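Local coordinates for protein pyruvate formate-lyase 2 (Archaeoglobus fulgidus, PDB 2F3O) that is of unknown function but belongs to the glycyl radical enzymes related to pyruvate formate-lyase and glycerol dehydratase, and is probably a lyase, at residues A157-Y162 with C517-F522; P510-S515 with G525-R530. All blocks are in the same frame, centred on the assembly; numbering follows the deposited sequence.

Interaction 1: A157-Y162 with C517-F522; sequences AVNYPY and CVEDCF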
ATOM      1  N   ALA A 157     -20.341  21.414   1.625  1.00 37.65           N
ATOM      2  CA  ALA A 157     -21.489  21.205   2.471  1.00 37.53           C
ATOM      3  C   ALA A 157     -21.093  20.296   3.654  1.00 37.53           C
ATOM      4  O   ALA A 157     -20.723  19.134   3.473  1.00 38.02           O
ATOM      5  CB  ALA A 157     -22.628  20.606   1.687  1.00 37.59           C
ATOM      6  N   VAL A 158     -21.166  20.869   4.853  1.00 37.12           N
ATOM      7  CA  VAL A 158     -20.853  20.239   6.124  1.00 36.63           C
ATOM      8  C   VAL A 158     -21.715  19.026   6.415  1.00 36.67           C
ATOM      9  O   VAL A 158     -22.927  19.057   6.229  1.00 36.51           O
ATOM     10  CB  VAL A 158     -21.118  21.257   7.219  1.00 36.73           C
ATOM     11  CG1 VAL A 158     -20.845  20.684   8.580  1.00 36.86           C
ATOM     12  CG2 VAL A 158     -20.300  22.498   6.976  1.00 36.25           C
ATOM     13  N   ASN A 159     -21.097  17.941   6.860  1.00 36.89           N
ATOM     14  CA  ASN A 159     -21.860  16.743   7.166  1.00 36.84           C
ATOM     15  C   ASN A 159     -22.599  16.855   8.508  1.00 36.78           C
ATOM     16  O   ASN A 159     -22.159  16.303   9.518  1.00 36.81           O
ATOM     17  CB  ASN A 159     -20.939  15.535   7.155  1.00 36.60           C
ATOM     18  CG  ASN A 159     -21.682  14.218   7.089  1.00 37.19           C
ATOM     19  OD1 ASN A 159     -22.871  14.133   7.403  1.00 36.18           O
ATOM     20  ND2 ASN A 159     -20.957  13.155   6.721  1.00 37.38           N
ATOM     21  N   TYR A 160     -23.731  17.551   8.502  1.00 36.36           N
ATOM     22  CA  TYR A 160     -24.562  17.633   9.688  1.00 35.94           C
ATOM     23  C   TYR A 160     -25.142  16.324  10.202  1.00 36.17           C
ATOM     24  O   TYR A 160     -25.117  16.111  11.411  1.00 36.27           O
ATOM     25  CB  TYR A 160     -25.603  18.747   9.593  1.00 35.64           C
ATOM     26  CG  TYR A 160     -24.925  20.083   9.729  1.00 35.02           C
ATOM     27  CD1 TYR A 160     -24.883  20.974   8.679  1.00 34.99           C
ATOM     28  CD2 TYR A 160     -24.265  20.418  10.898  1.00 35.32           C
ATOM     29  CE1 TYR A 160     -24.226  22.182   8.798  1.00 36.25           C
ATOM     30  CE2 TYR A 160     -23.600  21.616  11.029  1.00 35.22           C
ATOM     31  CZ  TYR A 160     -23.576  22.494   9.977  1.00 35.36           C
ATOM     32  OH  TYR A 160     -22.922  23.690  10.100  1.00 34.61           O
ATOM     33  N   PRO A 161     -25.631  15.428   9.316  1.00 36.07           N
ATOM     34  CA  PRO A 161     -26.068  14.161   9.901  1.00 36.24           C
ATOM     35  C   PRO A 161     -25.002  13.314  10.627  1.00 36.51           C
ATOM     36  O   PRO A 161     -25.362  12.572  11.535  1.00 36.36           O
ATOM     37  CB  PRO A 161     -26.670  13.403   8.708  1.00 36.02           C
ATOM     38  CG  PRO A 161     -26.188  14.065   7.533  1.00 35.58           C
ATOM     39  CD  PRO A 161     -25.918  15.473   7.875  1.00 36.00           C
ATOM     40  N   TYR A 162     -23.725  13.439  10.242  1.00 36.90           N
ATOM     41  CA  TYR A 162     -22.616  12.788  10.961  1.00 37.10           C
ATOM     42  C   TYR A 162     -22.508  13.387  12.360  1.00 37.35           C
ATOM     43  O   TYR A 162     -22.333  12.669  13.356  1.00 36.93           O
ATOM     44  CB  TYR A 162     -21.286  13.000  10.209  1.00 36.95           C
ATOM     45  CG  TYR A 162     -20.073  12.266  10.778  1.00 36.72           C
ATOM     46  CD1 TYR A 162     -20.020  10.885  10.773  1.00 34.80           C
ATOM     47  CD2 TYR A 162     -18.976  12.965  11.314  1.00 37.16           C
ATOM     48  CE1 TYR A 162     -18.930  10.205  11.261  1.00 35.21           C
ATOM     49  CE2 TYR A 162     -17.857  12.276  11.821  1.00 37.04           C
ATOM     50  CZ  TYR A 162     -17.860  10.883  11.795  1.00 37.18           C
ATOM     51  OH  TYR A 162     -16.804  10.132  12.291  1.00 37.50           O
ATOM     52  N   CYS A 517     -16.165  17.499  10.593  1.00 38.27           N
ATOM     53  CA  CYS A 517     -17.412  17.539   9.862  1.00 38.67           C
ATOM     54  C   CYS A 517     -17.348  16.925   8.489  1.00 38.78           C
ATOM     55  O   CYS A 517     -18.328  17.048   7.760  1.00 39.56           O
ATOM     56  CB  CYS A 517     -17.844  18.979   9.632  1.00 38.69           C
ATOM     57  SG  CYS A 517     -17.735  20.066  11.014  1.00 39.11           S
ATOM     58  N   VAL A 518     -16.217  16.362   8.074  1.00 38.25           N
ATOM     59  CA  VAL A 518     -16.169  15.770   6.736  1.00 38.21           C
ATOM     60  C   VAL A 518     -15.706  14.331   6.800  1.00 38.69           C
ATOM     61  O   VAL A 518     -14.604  14.043   7.239  1.00 38.33           O
ATOM     62  CB  VAL A 518     -15.303  16.573   5.733  1.00 38.36           C
ATOM     63  CG1 VAL A 518     -15.318  15.894   4.355  1.00 37.83           C
ATOM     64  CG2 VAL A 518     -15.778  18.012   5.621  1.00 37.33           C
ATOM     65  N   GLU A 519     -16.547  13.423   6.332  1.00 39.69           N
ATOM     66  CA  GLU A 519     -16.376  12.037   6.686  1.00 40.70           C
ATOM     67  C   GLU A 519     -15.172  11.348   6.079  1.00 41.28           C
ATOM     68  O   GLU A 519     -14.678  11.697   5.006  1.00 41.80           O
ATOM     69  CB  GLU A 519     -17.635  11.222   6.460  1.00 41.09           C
ATOM     70  CG  GLU A 519     -18.113  10.521   7.707  1.00 42.24           C
ATOM     71  CD  GLU A 519     -19.405   9.763   7.481  1.00 45.80           C
ATOM     72  OE1 GLU A 519     -19.537   8.613   7.977  1.00 48.25           O
ATOM     73  OE2 GLU A 519     -20.294  10.314   6.800  1.00 46.31           O
ATOM     74  N   ASP A 520     -14.763  10.341   6.849  1.00 41.88           N
ATOM     75  CA  ASP A 520     -13.466   9.673   6.882  1.00 41.10           C
ATOM     76  C   ASP A 520     -12.345  10.448   7.611  1.00 40.60           C
ATOM     77  O   ASP A 520     -11.472   9.821   8.170  1.00 40.22           O
ATOM     78  CB  ASP A 520     -13.080   9.055   5.531  1.00 41.54           C
ATOM     79  CG  ASP A 520     -14.035   7.948   5.102  1.00 41.11           C
ATOM     80  OD1 ASP A 520     -15.091   7.797   5.733  1.00 39.74           O
ATOM     81  OD2 ASP A 520     -13.726   7.225   4.134  1.00 42.49           O
ATOM     82  N   CYS A 521     -12.401  11.778   7.679  1.00 40.31           N
ATOM     83  CA  CYS A 521     -11.304  12.550   8.301  1.00 40.16           C
ATOM     84  C   CYS A 521     -11.005  12.209   9.731  1.00 40.25           C
ATOM     85  O   CYS A 521      -9.861  11.885  10.062  1.00 40.47           O
ATOM     86  CB  CYS A 521     -11.570  14.038   8.284  1.00 40.13           C
ATOM     87  SG  CYS A 521     -11.340  14.823   6.720  1.00 39.80           S
ATOM     88  N   PHE A 522     -12.032  12.320  10.575  1.00 40.15           N
ATOM     89  CA  PHE A 522     -11.904  12.028  11.998  1.00 39.54           C
ATOM     90  C   PHE A 522     -11.560  10.558  12.201  1.00 39.66           C
ATOM     91  O   PHE A 522     -10.661  10.238  12.969  1.00 39.75           O
ATOM     92  CB  PHE A 522     -13.173  12.402  12.778  1.00 38.90           C
ATOM     93  CG  PHE A 522     -13.105  12.046  14.240  1.00 39.13           C
ATOM     94  CD1 PHE A 522     -12.343  12.805  15.116  1.00 38.25           C
ATOM     95  CD2 PHE A 522     -13.771  10.934  14.741  1.00 38.69           C
ATOM     96  CE1 PHE A 522     -12.260  12.482  16.439  1.00 35.98           C
ATOM     97  CE2 PHE A 522     -13.677  10.605  16.067  1.00 37.25           C
ATOM     98  CZ  PHE A 522     -12.926  11.387  16.916  1.00 37.12           C
TER
HETATM   99  O   HOH W   1     -14.911  11.013   9.931  1.00 26.81           O

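Interaction 2: P510-S515 with G525-R530; sequences PTPLLS and GVDVSR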
ATOM      1  N   PRO A 510      -4.083  23.967   8.199  1.00 33.44           N
ATOM      2  CA  PRO A 510      -5.023  22.859   8.334  1.00 33.61           C
ATOM      3  C   PRO A 510      -6.268  23.337   9.109  1.00 33.52           C
ATOM      4  O   PRO A 510      -6.209  24.334   9.840  1.00 33.38           O
ATOM      5  CB  PRO A 510      -4.233  21.801   9.107  1.00 33.41           C
ATOM      6  CG  PRO A 510      -3.209  22.575   9.878  1.00 33.81           C
ATOM      7  CD  PRO A 510      -2.930  23.845   9.113  1.00 33.72           C
ATOM      8  N   THR A 511      -7.401  22.678   8.899  1.00 33.38           N
ATOM      9  CA  THR A 511      -8.655  23.159   9.457  1.00 33.47           C
ATOM     10  C   THR A 511      -9.394  22.078  10.239  1.00 33.75           C
ATOM     11  O   THR A 511     -10.322  21.455   9.722  1.00 33.86           O
ATOM     12  CB  THR A 511      -9.550  23.718   8.347  1.00 33.57           C
ATOM     13  OG1 THR A 511      -9.732  22.733   7.320  1.00 33.09           O
ATOM     14  CG2 THR A 511      -8.921  24.977   7.736  1.00 34.04           C
ATOM     15  N   PRO A 512      -8.975  21.848  11.494  1.00 33.94           N
ATOM     16  CA  PRO A 512      -9.418  20.738  12.337  1.00 34.08           C
ATOM     17  C   PRO A 512     -10.904  20.655  12.658  1.00 34.21           C
ATOM     18  O   PRO A 512     -11.430  19.556  12.729  1.00 34.92           O
ATOM     19  CB  PRO A 512      -8.648  20.951  13.642  1.00 34.51           C
ATOM     20  CG  PRO A 512      -7.536  21.852  13.301  1.00 34.52           C
ATOM     21  CD  PRO A 512      -7.975  22.688  12.173  1.00 33.73           C
ATOM     22  N   LEU A 513     -11.582  21.767  12.893  1.00 34.41           N
ATOM     23  CA  LEU A 513     -13.026  21.672  13.172  1.00 34.93           C
ATOM     24  C   LEU A 513     -13.790  21.154  11.957  1.00 35.73           C
ATOM     25  O   LEU A 513     -14.574  20.196  12.089  1.00 36.62           O
ATOM     26  CB  LEU A 513     -13.613  22.997  13.671  1.00 34.88           C
ATOM     27  CG  LEU A 513     -15.118  23.013  13.943  1.00 34.29           C
ATOM     28  CD1 LEU A 513     -15.493  22.033  15.026  1.00 33.12           C
ATOM     29  CD2 LEU A 513     -15.587  24.415  14.307  1.00 34.73           C
ATOM     30  N   LEU A 514     -13.509  21.754  10.790  1.00 35.59           N
ATOM     31  CA  LEU A 514     -14.054  21.339   9.513  1.00 35.29           C
ATOM     32  C   LEU A 514     -13.763  19.875   9.237  1.00 35.86           C
ATOM     33  O   LEU A 514     -14.631  19.147   8.754  1.00 36.23           O
ATOM     34  CB  LEU A 514     -13.487  22.208   8.395  1.00 35.29           C
ATOM     35  CG  LEU A 514     -13.966  21.866   6.980  1.00 34.56           C
ATOM     36  CD1 LEU A 514     -15.470  21.996   6.891  1.00 33.13           C
ATOM     37  CD2 LEU A 514     -13.268  22.710   5.932  1.00 34.64           C
ATOM     38  N   SER A 515     -12.557  19.435   9.572  1.00 36.23           N
ATOM     39  CA  SER A 515     -12.214  18.017   9.482  1.00 36.88           C
ATOM     40  C   SER A 515     -13.160  17.102  10.243  1.00 36.98           C
ATOM     41  O   SER A 515     -13.489  16.039   9.752  1.00 37.23           O
ATOM     42  CB  SER A 515     -10.795  17.767   9.972  1.00 37.08           C
ATOM     43  OG  SER A 515      -9.883  18.244   9.022  1.00 37.86           O
ATOM     44  N   GLY A 525      -8.061   9.939  11.123  1.00 38.34           N
ATOM     45  CA  GLY A 525      -7.121  10.759  11.861  1.00 37.53           C
ATOM     46  C   GLY A 525      -6.237  11.610  10.983  1.00 37.44           C
ATOM     47  O   GLY A 525      -5.091  11.881  11.330  1.00 37.17           O
ATOM     48  N   VAL A 526      -6.760  12.006   9.821  1.00 37.63           N
ATOM     49  CA  VAL A 526      -6.057  12.931   8.920  1.00 37.23           C
ATOM     50  C   VAL A 526      -6.926  14.131   8.633  1.00 37.20           C
ATOM     51  O   VAL A 526      -8.131  13.996   8.467  1.00 37.62           O
ATOM     52  CB  VAL A 526      -5.497  12.231   7.618  1.00 36.95           C
ATOM     53  CG1 VAL A 526      -6.104  10.891   7.401  1.00 36.91           C
ATOM     54  CG2 VAL A 526      -5.642  13.078   6.392  1.00 36.61           C
ATOM     55  N   ASP A 527      -6.323  15.314   8.653  1.00 37.38           N
ATOM     56  CA  ASP A 527      -7.034  16.551   8.340  1.00 37.32           C
ATOM     57  C   ASP A 527      -7.591  16.575   6.910  1.00 36.83           C
ATOM     58  O   ASP A 527      -7.004  16.007   6.000  1.00 36.50           O
ATOM     59  CB  ASP A 527      -6.110  17.756   8.542  1.00 37.42           C
ATOM     60  CG  ASP A 527      -6.863  19.081   8.513  1.00 39.21           C
ATOM     61  OD1 ASP A 527      -7.554  19.391   9.510  1.00 43.49           O
ATOM     62  OD2 ASP A 527      -6.794  19.809   7.501  1.00 38.97           O
ATOM     63  N   VAL A 528      -8.727  17.244   6.742  1.00 36.32           N
ATOM     64  CA  VAL A 528      -9.339  17.510   5.452  1.00 36.10           C
ATOM     65  C   VAL A 528      -8.449  18.138   4.356  1.00 36.48           C
ATOM     66  O   VAL A 528      -8.573  17.789   3.178  1.00 37.17           O
ATOM     67  CB  VAL A 528     -10.635  18.317   5.653  1.00 36.10           C
ATOM     68  CG1 VAL A 528     -10.382  19.800   5.737  1.00 35.17           C
ATOM     69  CG2 VAL A 528     -11.654  17.958   4.582  1.00 35.86           C
ATOM     70  N   SER A 529      -7.511  19.000   4.735  1.00 35.99           N
ATOM     71  CA  SER A 529      -6.692  19.663   3.762  1.00 35.75           C
ATOM     72  C   SER A 529      -5.549  18.764   3.319  1.00 36.19           C
ATOM     73  O   SER A 529      -4.788  19.092   2.406  1.00 36.49           O
ATOM     74  CB  SER A 529      -6.144  20.937   4.353  1.00 35.20           C
ATOM     75  OG  SER A 529      -5.247  20.632   5.375  1.00 36.11           O
ATOM     76  N   ARG A 530      -5.432  17.623   3.976  1.00 36.42           N
ATOM     77  CA  ARG A 530      -4.386  16.667   3.674  1.00 36.64           C
ATOM     78  C   ARG A 530      -5.028  15.481   2.916  1.00 36.52           C
ATOM     79  O   ARG A 530      -4.343  14.610   2.381  1.00 36.63           O
ATOM     80  CB  ARG A 530      -3.710  16.263   4.991  1.00 36.58           C
ATOM     81  CG  ARG A 530      -2.648  15.183   4.915  1.00 38.03           C
ATOM     82  CD  ARG A 530      -1.322  15.723   4.438  1.00 39.81           C
ATOM     83  NE  ARG A 530      -0.741  16.647   5.400  1.00 40.19           N
ATOM     84  CZ  ARG A 530       0.420  17.264   5.214  1.00 42.42           C
ATOM     85  NH1 ARG A 530       1.128  17.047   4.100  1.00 42.70           N
ATOM     86  NH2 ARG A 530       0.878  18.089   6.147  1.00 42.82           N
TER

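Interaction 1: A157-Y162 with C517-F522
Asn159 and Tyr162, at the start of helix 160-164, meet Cys517, just before a type II turn, and Glu519 within that turn, which leads into helix 521-524. The packing is closest here. Asn159 N donates to Cys517 O at 3.0 Å, within the plane of the carbonyl. Beside this bond, Val158 CG1 rests against Cys517 CB at 3.6 Å. Asn159 is the N-cap residue, and its OD1 accepts from Tyr162 N at 3.0 Å. With CG anti to its own backbone N (chi1 -164°), the amide group reaches both the helix start, through OD1, and Glu519, through ND2. Asn159 ND2 gives Glu519 OE2 a weak bond of 2.9 Å, but its stronger partner is Gly433 O. The Glu519 chain, extended beyond CG, passes over one face of the Tyr162 ring. Glu519 CG sits 3.8 Å from the ring centroid in a CH-pi contact, offset toward the rim. The carboxylate is tilted only 25° from the ring plane. Glu519 OE2 also makes a long, weak ion pair with Arg416 of the second subunit. The hydroxyl end of Tyr162 is looser. Tyr162 OH is 4.0 Å from Phe522 CD2, and the two side chains cross at about a right angle. A water links Tyr162 OH weakly to Phe522 N. An alanine at Tyr162 would probably leave Glu519 CG without its aromatic face and the water without its hydroxyl partner. The contact is buried, and it joins the N-terminal ends of two short helices. Helix 250-267 lies beside it, with Leu264 touching Val158 and Cys517. Phe522 makes edge-to-face contacts with Phe171 of helix 168-184 and Tyr196 of helix 190-221.

Interaction 2: P510-S515 with G525-R530
Ser515 and Val528 bring the backbones together, with Ser515 CA 5.0 Å from Val528 CA, where the first turn of helix 512-516 faces an Asx turn running from Asp527 to Ser529. The loop reaches this point from a Schellman motif that ends helix 521-524, with Gly525 as its C-prime residue. The Asp527 carboxylate and Ser515 OG carry the hydrogen bonds between the segments. Thr511 N, just before the helix, donates to Asp527 OD2 on the syn side at 3.2 Å. Ser529 N closes the Asx turn on the same oxygen. Asp527 OD2 thus accepts three hydrogen bonds, which together with the nearby helix start would probably favour the charged form. Ser515 OG works in both directions. It donates to Asp527 OD1 at 2.6 Å, from above the carboxylate plane. It accepts from Val528 N at 2.7 Å in a nearly straight bond (176°). Pro510 CB lies near Asp527 OD2. Val528 CG1 touches Thr511 OG1 at 3.4 Å and, more loosely, the methyl Leu514 CD2. Beyond the contact, Glu267 of helix 250-267 accepts from Leu513 N and Leu514 N. Arg530 makes a salt bridge to Glu507. The third bond to Asp527 OD2 comes from Ser529 OG, on the anti side, at 2.8 Å.

From the N terminus, 157-162 comes first, and after 354 intervening residues its partner 517-522 closes a very long loop as interaction 1. Interaction 2 starts just before that partner, at 510-515, and closes a short loop of nine residues with 525-530. The two cross along the chain, because 517-522 lies within the short loop. Their centres are about 11 Å apart, and they touch. Cys521 packs against Ser515 and Val528, and the side chains of Val518 and Val528 also meet. Between helix 477-508 and strand 535-543, interaction 2 folds the chain on itself, and interaction 1 joins it to the start of helix 160-164, where the second subunit also packs.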